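Local coordinates for kinesin-like protein Nod (Drosophila melanogaster, PDB 3DC4) that hydrolyses ATP and binds microtubules through this motor domain, and is required for segregating non-exchange chromosomes in meiosis, at residues S22-V28 against S304-A310; F165-G169 against C184-P188. All blocks are in the same frame, centred on the assembly; numbering follows the deposited sequence.

Contact 1 (S22-V28 against S304-A310); sequences SAVRIAV and SYLTFLA
Ser22 lays its CB over one face of the Tyr305 ring, 3.6 Å from the ring centroid, in a CH-pi contact at the looser end of this pair of parallel strands. Ser22 OG points past the ring rather than onto it, and water 1 joins it to Tyr305 OH, 3.2 Å from the OG and 2.9 Å from the OH. Tyr305 CG sits anti to its own carbonyl carbon (chi1 -67°), which swings the ring back toward Ser22 and brings its CD2 to 3.7 Å from Ala23 CB. With a leucine in place of Tyr305, Ser22 CB would probably lose its aromatic cover and water 1 its phenolic partner. Further along the same face, Arg25 runs beside Thr307 before its end leads away to solvent, and water 2 links Ala23 O with Thr307 OG1. The strands belong to the central sheet of the kinesin motor domain, a P-loop ATPase fold; strand 305-312 lies between 23-30 and 96-101, the strand that leads into the nucleotide-binding loop. Between Ala23 and Ala310 the backbones are tightly joined: Leu306 N gives a nearly straight bond to Ala23 O (175°), and Phe308 N lies 2.7 Å from Arg25 O. The face of Val24, Ile26, Leu306 and Phe308 is buried. Ile26 and Phe308 stand side by side, Ile26 CG1 3.8 Å from Phe308 CD2, while Val24 CG1 meets the ring edge at CE2. Ala332 of helix 319-335 covers both Ile26 and Phe308, and Ile271 of helix 267-279 packs on Leu306 and Phe308.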
loop_
_atom_site.group_PDB
_atom_site.type_symbol
_atom_site.label_atom_id
_atom_site.label_comp_id
_atom_site.label_asym_id
_atom_site.label_seq_id
_atom_site.Cartn_x
_atom_site.Cartn_y
_atom_site.Cartn_z
ATOM N N SER A 22 4.322 4.803 14.248
ATOM C CA SER A 22 5.657 4.306 14.561
ATOM C C SER A 22 6.661 4.704 13.483
ATOM O O SER A 22 7.833 4.956 13.775
ATOM C CB SER A 22 5.650 2.783 14.725
ATOM O OG SER A 22 5.042 2.403 15.950
ATOM N N ALA A 23 6.197 4.768 12.239
ATOM C CA ALA A 23 7.069 5.137 11.135
ATOM C C ALA A 23 6.291 5.386 9.853
ATOM O O ALA A 23 5.396 4.619 9.499
ATOM C CB ALA A 23 8.110 4.039 10.907
ATOM N N VAL A 24 6.623 6.479 9.177
ATOM C CA VAL A 24 6.002 6.818 7.905
ATOM C C VAL A 24 7.165 6.861 6.920
ATOM O O VAL A 24 8.042 7.713 7.029
ATOM C CB VAL A 24 5.300 8.190 7.952
ATOM C CG1 VAL A 24 4.712 8.515 6.586
ATOM C CG2 VAL A 24 4.185 8.169 9.000
ATOM N N ARG A 25 7.177 5.925 5.975
ATOM C CA ARG A 25 8.251 5.829 4.996
ATOM C C ARG A 25 7.780 6.108 3.568
ATOM O O ARG A 25 6.639 5.809 3.202
ATOM C CB ARG A 25 8.876 4.428 5.056
ATOM C CG ARG A 25 9.350 3.971 6.431
ATOM C CD ARG A 25 10.462 4.845 6.996
ATOM N NE ARG A 25 11.484 4.049 7.682
ATOM C CZ ARG A 25 12.428 3.357 7.052
ATOM N NH1 ARG A 25 12.478 3.372 5.725
ATOM N NH2 ARG A 25 13.315 2.643 7.739
ATOM N N ILE A 26 8.670 6.675 2.762
ATOM C CA ILE A 26 8.343 6.980 1.378
ATOM C C ILE A 26 9.407 6.439 0.431
ATOM O O ILE A 26 10.607 6.683 0.600
ATOM C CB ILE A 26 8.195 8.500 1.166
ATOM C CG1 ILE A 26 6.996 9.004 1.978
ATOM C CG2 ILE A 26 7.994 8.811 -0.326
ATOM C CD1 ILE A 26 6.770 10.485 1.931
ATOM N N ALA A 27 8.951 5.687 -0.562
ATOM C CA ALA A 27 9.842 5.105 -1.545
ATOM C C ALA A 27 9.355 5.465 -2.942
ATOM O O ALA A 27 8.163 5.705 -3.146
ATOM C CB ALA A 27 9.863 3.593 -1.390
ATOM N N VAL A 28 10.282 5.508 -3.892
ATOM C CA VAL A 28 9.956 5.793 -5.279
ATOM C C VAL A 28 10.533 4.680 -6.134
ATOM O O VAL A 28 11.665 4.230 -5.923
ATOM C CB VAL A 28 10.555 7.136 -5.760
ATOM C CG1 VAL A 28 10.185 7.373 -7.224
ATOM C CG2 VAL A 28 10.013 8.276 -4.905
ATOM N N SER A 304 1.180 2.724 14.428
ATOM C CA SER A 304 0.955 2.010 13.178
ATOM C C SER A 304 2.038 2.417 12.182
ATOM O O SER A 304 2.732 3.416 12.387
ATOM C CB SER A 304 -0.430 2.319 12.620
ATOM O OG SER A 304 -1.425 1.754 13.459
ATOM N N TYR A 305 2.181 1.633 11.113
ATOM C CA TYR A 305 3.184 1.891 10.084
ATOM C C TYR A 305 2.571 2.242 8.741
ATOM O O TYR A 305 1.632 1.594 8.291
ATOM C CB TYR A 305 4.089 0.673 9.911
ATOM C CG TYR A 305 4.957 0.396 11.108
ATOM C CD1 TYR A 305 4.434 -0.212 12.251
ATOM C CD2 TYR A 305 6.297 0.768 11.105
ATOM C CE1 TYR A 305 5.229 -0.440 13.362
ATOM C CE2 TYR A 305 7.103 0.550 12.204
ATOM C CZ TYR A 305 6.566 -0.051 13.327
ATOM O OH TYR A 305 7.375 -0.250 14.421
ATOM N N LEU A 306 3.114 3.274 8.102
ATOM C CA LEU A 306 2.625 3.712 6.802
ATOM C C LEU A 306 3.788 3.856 5.829
ATOM O O LEU A 306 4.743 4.587 6.092
ATOM C CB LEU A 306 1.884 5.046 6.944
ATOM C CG LEU A 306 1.371 5.748 5.684
ATOM C CD1 LEU A 306 0.448 4.826 4.914
ATOM C CD2 LEU A 306 0.645 7.035 6.071
ATOM N N THR A 307 3.707 3.145 4.707
ATOM C CA THR A 307 4.753 3.205 3.696
ATOM C C THR A 307 4.170 3.522 2.321
ATOM O O THR A 307 3.273 2.829 1.828
ATOM C CB THR A 307 5.536 1.880 3.618
ATOM O OG1 THR A 307 6.235 1.669 4.852
ATOM C CG2 THR A 307 6.549 1.926 2.471
ATOM N N PHE A 308 4.685 4.592 1.720
ATOM C CA PHE A 308 4.260 5.054 0.398
ATOM C C PHE A 308 5.199 4.546 -0.674
ATOM O O PHE A 308 6.415 4.548 -0.486
ATOM C CB PHE A 308 4.301 6.583 0.319
ATOM C CG PHE A 308 3.211 7.272 1.072
ATOM C CD1 PHE A 308 1.979 7.506 0.466
ATOM C CD2 PHE A 308 3.428 7.733 2.365
ATOM C CE1 PHE A 308 0.981 8.204 1.137
ATOM C CE2 PHE A 308 2.437 8.433 3.047
ATOM C CZ PHE A 308 1.207 8.668 2.428
ATOM N N LEU A 309 4.643 4.119 -1.799
ATOM C CA LEU A 309 5.462 3.678 -2.919
ATOM C C LEU A 309 5.008 4.494 -4.112
ATOM O O LEU A 309 3.935 4.245 -4.678
ATOM C CB LEU A 309 5.285 2.186 -3.221
ATOM C CG LEU A 309 6.086 1.667 -4.430
ATOM C CD1 LEU A 309 7.583 1.889 -4.209
ATOM C CD2 LEU A 309 5.816 0.170 -4.620
ATOM N N ALA A 310 5.807 5.496 -4.464
ATOM C CA ALA A 310 5.517 6.362 -5.606
ATOM C C ALA A 310 6.082 5.693 -6.836
ATOM O O ALA A 310 7.274 5.429 -6.908
ATOM C CB ALA A 310 6.190 7.720 -5.425
HETATM O O HOH W 1 7.107 0.306 17.241
HETATM O O HOH W 2 6.572 2.310 7.536
#

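Contact 2 (F165-G169 against C184-P188); sequences FDLLG and CTCLP
The carboxylate of Asp166 is the flat group facing Thr185 and Cys184. Leu168 N approaches from one side of its plane and bonds OD1 at 3.1 Å, an Asx turn within the type I beta turn from Asp166 to Gly169. On the opposite side lie water 3, close to both OD1 and Thr185 O, and Cys184 CB, 3.5 Å from OD2. Thr185 N, not far from the carboxylate plane, donates to OD2 at 2.9 Å, although the bond is bent (146°) and the placing of that oxygen is somewhat doubtful. With CG anti to the backbone N (chi1 -169°), Asp166 reaches across to the second segment while its OD1 still holds the turn. Thr185 CG2 lies near Leu168 CB but is itself doubtfully placed, so the apolar half of the contact rests on the leucines. Leu168 and Leu187 cross at an angle, and Leu168 CD2 comes to 3.7 Å from Leu187 CD1. Both also pack on Ile198 and Leu201 of helix 192-204. Strands 164-166 and 187-188 each pair antiparallel with strand 151-160, so the contact brings the turn that follows one short strand against the loop that leads into the other, with helix 192-204 packed on the leucine pair.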
loop_
_atom_site.group_PDB
_atom_site.type_symbol
_atom_site.label_atom_id
_atom_site.label_comp_id
_atom_site.label_asym_id
_atom_site.label_seq_id
_atom_site.Cartn_x
_atom_site.Cartn_y
_atom_site.Cartn_z
ATOM N N PHE A 165 -16.689 -1.008 -1.725
ATOM C CA PHE A 165 -17.324 -2.224 -2.226
ATOM C C PHE A 165 -16.575 -3.464 -1.740
ATOM O O PHE A 165 -15.351 -3.552 -1.866
ATOM C CB PHE A 165 -17.343 -2.219 -3.755
ATOM C CG PHE A 165 -18.260 -1.189 -4.344
ATOM C CD1 PHE A 165 -19.628 -1.428 -4.429
ATOM C CD2 PHE A 165 -17.762 0.030 -4.791
ATOM C CE1 PHE A 165 -20.490 -0.467 -4.953
ATOM C CE2 PHE A 165 -18.613 1.000 -5.316
ATOM C CZ PHE A 165 -19.981 0.749 -5.397
ATOM N N ASP A 166 -17.317 -4.419 -1.187
ATOM C CA ASP A 166 -16.732 -5.659 -0.688
ATOM C C ASP A 166 -16.686 -6.656 -1.842
ATOM O O ASP A 166 -17.706 -7.240 -2.208
ATOM C CB ASP A 166 -17.591 -6.215 0.446
ATOM C CG ASP A 166 -16.919 -7.352 1.182
ATOM O OD1 ASP A 166 -15.958 -7.947 0.640
ATOM O OD2 ASP A 166 -17.364 -7.661 2.305
ATOM N N LEU A 167 -15.499 -6.844 -2.412
ATOM C CA LEU A 167 -15.315 -7.745 -3.548
ATOM C C LEU A 167 -15.330 -9.236 -3.230
ATOM O O LEU A 167 -15.259 -10.059 -4.140
ATOM C CB LEU A 167 -14.010 -7.402 -4.275
ATOM C CG LEU A 167 -14.040 -6.245 -5.281
ATOM C CD1 LEU A 167 -14.718 -5.041 -4.690
ATOM C CD2 LEU A 167 -12.624 -5.922 -5.725
ATOM N N LEU A 168 -15.418 -9.590 -1.953
ATOM C CA LEU A 168 -15.431 -11.000 -1.569
ATOM C C LEU A 168 -16.777 -11.428 -0.977
ATOM O O LEU A 168 -16.940 -12.577 -0.568
ATOM C CB LEU A 168 -14.295 -11.283 -0.571
ATOM C CG LEU A 168 -12.853 -11.051 -1.055
ATOM C CD1 LEU A 168 -11.875 -11.223 0.107
ATOM C CD2 LEU A 168 -12.518 -12.029 -2.173
ATOM N N GLY A 169 -17.733 -10.504 -0.937
ATOM C CA GLY A 169 -19.046 -10.815 -0.399
ATOM C C GLY A 169 -20.022 -11.231 -1.482
ATOM O O GLY A 169 -19.629 -11.442 -2.632
ATOM N N CYS A 184 -16.643 -6.456 6.752
ATOM C CA CYS A 184 -16.392 -6.854 5.372
ATOM C C CYS A 184 -15.746 -8.234 5.409
ATOM O O CYS A 184 -14.855 -8.491 6.213
ATOM C CB CYS A 184 -15.481 -5.848 4.662
ATOM S SG CYS A 184 -13.762 -5.887 5.184
ATOM N N THR A 185 -16.208 -9.115 4.532
ATOM C CA THR A 185 -15.727 -10.488 4.480
ATOM C C THR A 185 -14.222 -10.727 4.410
ATOM O O THR A 185 -13.521 -10.202 3.542
ATOM C CB THR A 185 -16.425 -11.259 3.329
ATOM O OG1 THR A 185 -15.625 -12.376 2.931
ATOM C CG2 THR A 185 -16.670 -10.355 2.150
ATOM N N CYS A 186 -13.741 -11.529 5.354
ATOM C CA CYS A 186 -12.339 -11.908 5.435
ATOM C C CYS A 186 -12.303 -13.399 5.126
ATOM O O CYS A 186 -12.861 -14.204 5.878
ATOM C CB CYS A 186 -11.801 -11.663 6.847
ATOM S SG CYS A 186 -11.755 -9.934 7.345
ATOM N N LEU A 187 -11.675 -13.776 4.016
ATOM C CA LEU A 187 -11.602 -15.189 3.651
ATOM C C LEU A 187 -10.317 -15.806 4.190
ATOM O O LEU A 187 -9.261 -15.177 4.184
ATOM C CB LEU A 187 -11.674 -15.358 2.125
ATOM C CG LEU A 187 -12.940 -14.834 1.439
ATOM C CD1 LEU A 187 -12.840 -15.058 -0.069
ATOM C CD2 LEU A 187 -14.165 -15.551 1.999
ATOM N N PRO A 188 -10.397 -17.053 4.676
ATOM C CA PRO A 188 -9.257 -17.788 5.235
ATOM C C PRO A 188 -8.064 -17.930 4.288
ATOM O O PRO A 188 -8.234 -18.064 3.080
ATOM C CB PRO A 188 -9.865 -19.149 5.579
ATOM C CG PRO A 188 -11.282 -18.800 5.913
ATOM C CD PRO A 188 -11.636 -17.845 4.809
HETATM O O HOH W 3 -13.403 -8.241 1.539
#

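In the fold
Both contacts belong to the same mixed sheet of the motor domain, but at different depths: their centres are 26 Å apart and their nearest atoms about 17 Å. Contact 1 is mostly buried and pairs two central strands directly, between segments whose nearest ends lie 276 residues apart in sequence, with Leu309 about 9 Å from the bound ADP by its side chain. Contact 2 falls in the chain between those strands, is only partly buried, and lies away from the nucleotide. Its short strands are held through a shared neighbour, 151-160. Contact 1 therefore rests on regular backbone bonding and apolar packing, whereas contact 2 depends on one carboxylate, a turn and a leucine pair.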